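Side-chain contact in chitinase A (Equisetum arvense, PDB 5BUM), which probably hydrolyses O-glycosidic bonds in chitin as a family 18 glycosyl hydrolase, the piece described here being its carbohydrate-binding LysM domain: residues 14-17 with 18-21. Residues are numbered along the deposited sequence; the frame is centred on the assembly and turned at random.
Sequences CYNI and AQTY. With SO4 (sulfate ion), chain C.
The amide of Gln19 meets the Tyr15 ring obliquely, its plane turned 38° from that of the ring, with Gln19 CD 3.7 Å from Tyr15 CE2. With CG beside its carbonyl carbon (chi1 -174°), Tyr15 stands out from the helix, and Gln19, extended beyond CG, leans back toward its ring. The Asn16 amide lies beside that of Gln19, Asn16 ND2 to Gln19 OE1 being 3.8 Å. At the edge of the Tyr21 ring, in its plane, sits Ile17 O, 3.3 Å from Tyr21 CD1, whose C-H faces the oxygen and keeps its lone pairs off the pi cloud. Asn16 O accepts Thr20 N at 2.9 Å, which brings this carbonyl near Thr20 OG1 (3.0 Å); the hydroxyl also lies 2.7 Å from O4 of a sulfate that probably came from the crystallisation solution. Tyr15, Asn16, Gln19 and Thr20 suit the exposed side with their polar ends. Ala18 is small where its CB lies 3.3 Å from Cys14 O, and touches Ile23. Helix 14-21 is the first helix of the beta-alpha-alpha-beta LysM fold: branched Ile17 packs between Tyr6 of strand 5-7 and Leu28 of helix 25-30, Tyr21 meets Tyr6 and Val48, and Cys14 is disulfide-bonded to Cys37.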
ATOM      1  N   CYS A  14      -6.440  -1.879 -12.222  1.00 28.85           N
ATOM      2  CA  CYS A  14      -5.100  -1.462 -12.624  1.00 29.14           C
ATOM      3  C   CYS A  14      -5.104  -0.972 -14.076  1.00 30.81           C
ATOM      4  O   CYS A  14      -4.427   0.000 -14.398  1.00 31.35           O
ATOM      5  CB  CYS A  14      -4.100  -2.598 -12.498  1.00 28.73           C
ATOM      6  SG  CYS A  14      -3.418  -2.872 -10.860  1.00 29.43           S
ATOM      7  N   TYR A  15      -5.843  -1.673 -14.949  1.00 29.12           N
ATOM      8  CA  TYR A  15      -5.876  -1.309 -16.345  1.00 26.24           C
ATOM      9  C   TYR A  15      -6.269   0.129 -16.498  1.00 24.46           C
ATOM     10  O   TYR A  15      -5.629   0.840 -17.257  1.00 25.34           O
ATOM     11  CB  TYR A  15      -6.797  -2.222 -17.133  1.00 27.13           C
ATOM     12  CG  TYR A  15      -6.778  -2.001 -18.627  1.00 28.51           C
ATOM     13  CD1 TYR A  15      -5.815  -2.591 -19.435  1.00 31.56           C
ATOM     14  CD2 TYR A  15      -7.749  -1.215 -19.248  1.00 29.90           C
ATOM     15  CE1 TYR A  15      -5.818  -2.385 -20.815  1.00 30.22           C
ATOM     16  CE2 TYR A  15      -7.746  -1.012 -20.625  1.00 29.44           C
ATOM     17  CZ  TYR A  15      -6.786  -1.590 -21.387  1.00 29.41           C
ATOM     18  OH  TYR A  15      -6.801  -1.365 -22.745  1.00 37.58           O
ATOM     19  N   ASN A  16      -7.271   0.601 -15.772  1.00 24.08           N
ATOM     20  CA  ASN A  16      -7.741   1.962 -16.030  1.00 24.47           C
ATOM     21  C   ASN A  16      -6.844   3.007 -15.423  1.00 25.19           C
ATOM     22  O   ASN A  16      -6.747   4.132 -15.943  1.00 26.07           O
ATOM     23  CB  ASN A  16      -9.156   2.186 -15.512  1.00 25.38           C
ATOM     24  CG  ASN A  16     -10.158   1.356 -16.240  1.00 28.71           C
ATOM     25  OD1 ASN A  16     -11.212   1.026 -15.718  1.00 31.70           O
ATOM     26  ND2 ASN A  16      -9.834   1.001 -17.453  1.00 32.09           N
ATOM     27  N   ILE A  17      -6.258   2.670 -14.278  1.00 24.77           N
ATOM     28  CA  ILE A  17      -5.334   3.568 -13.593  1.00 24.29           C
ATOM     29  C   ILE A  17      -4.171   3.820 -14.520  1.00 24.88           C
ATOM     30  O   ILE A  17      -3.786   4.951 -14.750  1.00 26.36           O
ATOM     31  CB  ILE A  17      -4.832   2.942 -12.268  1.00 25.16           C
ATOM     32  CG1 ILE A  17      -6.047   2.876 -11.265  1.00 25.51           C
ATOM     33  CG2 ILE A  17      -3.607   3.699 -11.764  1.00 23.25           C
ATOM     34  CD1 ILE A  17      -5.821   2.198  -9.932  1.00 24.57           C
ATOM     35  N   ALA A  18      -3.652   2.750 -15.082  1.00 25.03           N
ATOM     36  CA  ALA A  18      -2.561   2.820 -16.027  1.00 27.76           C
ATOM     37  C   ALA A  18      -2.909   3.656 -17.275  1.00 28.59           C
ATOM     38  O   ALA A  18      -2.170   4.536 -17.675  1.00 26.72           O
ATOM     39  CB  ALA A  18      -2.205   1.401 -16.439  1.00 28.96           C
ATOM     40  N   GLN A  19      -4.032   3.360 -17.906  1.00 30.00           N
ATOM     41  CA  GLN A  19      -4.484   4.174 -19.041  1.00 35.02           C
ATOM     42  C   GLN A  19      -4.549   5.643 -18.669  1.00 31.44           C
ATOM     43  O   GLN A  19      -4.026   6.454 -19.391  1.00 29.92           O
ATOM     44  CB  GLN A  19      -5.867   3.776 -19.498  1.00 38.73           C
ATOM     45  CG  GLN A  19      -5.901   2.721 -20.547  1.00 47.90           C
ATOM     46  CD  GLN A  19      -7.304   2.670 -21.072  1.00 61.50           C
ATOM     47  OE1 GLN A  19      -8.276   2.898 -20.314  1.00 73.41           O
ATOM     48  NE2 GLN A  19      -7.441   2.425 -22.363  1.00 66.89           N
ATOM     49  N   THR A  20      -5.181   5.971 -17.543  1.00 26.62           N
ATOM     50  CA  THR A  20      -5.168   7.341 -17.074  1.00 27.87           C
ATOM     51  C   THR A  20      -3.778   8.035 -17.097  1.00 28.22           C
ATOM     52  O   THR A  20      -3.693   9.244 -17.395  1.00 29.43           O
ATOM     53  CB  THR A  20      -5.800   7.435 -15.695  1.00 27.15           C
ATOM     54  OG1 THR A  20      -7.176   7.080 -15.844  1.00 29.69           O
ATOM     55  CG2 THR A  20      -5.734   8.866 -15.143  1.00 27.79           C
ATOM     56  N   TYR A  21      -2.704   7.294 -16.815  1.00 26.08           N
ATOM     57  CA  TYR A  21      -1.371   7.894 -16.830  1.00 27.32           C
ATOM     58  C   TYR A  21      -0.575   7.666 -18.144  1.00 29.29           C
ATOM     59  O   TYR A  21       0.575   8.100 -18.252  1.00 27.63           O
ATOM     60  CB  TYR A  21      -0.598   7.463 -15.574  1.00 26.45           C
ATOM     61  CG  TYR A  21      -1.128   8.166 -14.364  1.00 25.65           C
ATOM     62  CD1 TYR A  21      -2.296   7.720 -13.708  1.00 24.65           C
ATOM     63  CD2 TYR A  21      -0.533   9.334 -13.924  1.00 24.90           C
ATOM     64  CE1 TYR A  21      -2.831   8.419 -12.627  1.00 25.44           C
ATOM     65  CE2 TYR A  21      -1.054  10.030 -12.846  1.00 26.73           C
ATOM     66  CZ  TYR A  21      -2.178   9.569 -12.178  1.00 26.84           C
ATOM     67  OH  TYR A  21      -2.621  10.295 -11.083  1.00 27.11           O
TER
HETATM   68  S   SO4 C 101      -9.283   5.594 -13.076  1.00115.98           S
HETATM   69  O1  SO4 C 101      -9.171   6.841 -12.265  1.00 98.60           O
HETATM   70  O2  SO4 C 101     -10.388   5.650 -14.089  1.00105.07           O
HETATM   71  O3  SO4 C 101      -9.514   4.394 -12.208  1.00 92.20           O
HETATM   72  O4  SO4 C 101      -7.989   5.524 -13.790  1.00105.73           O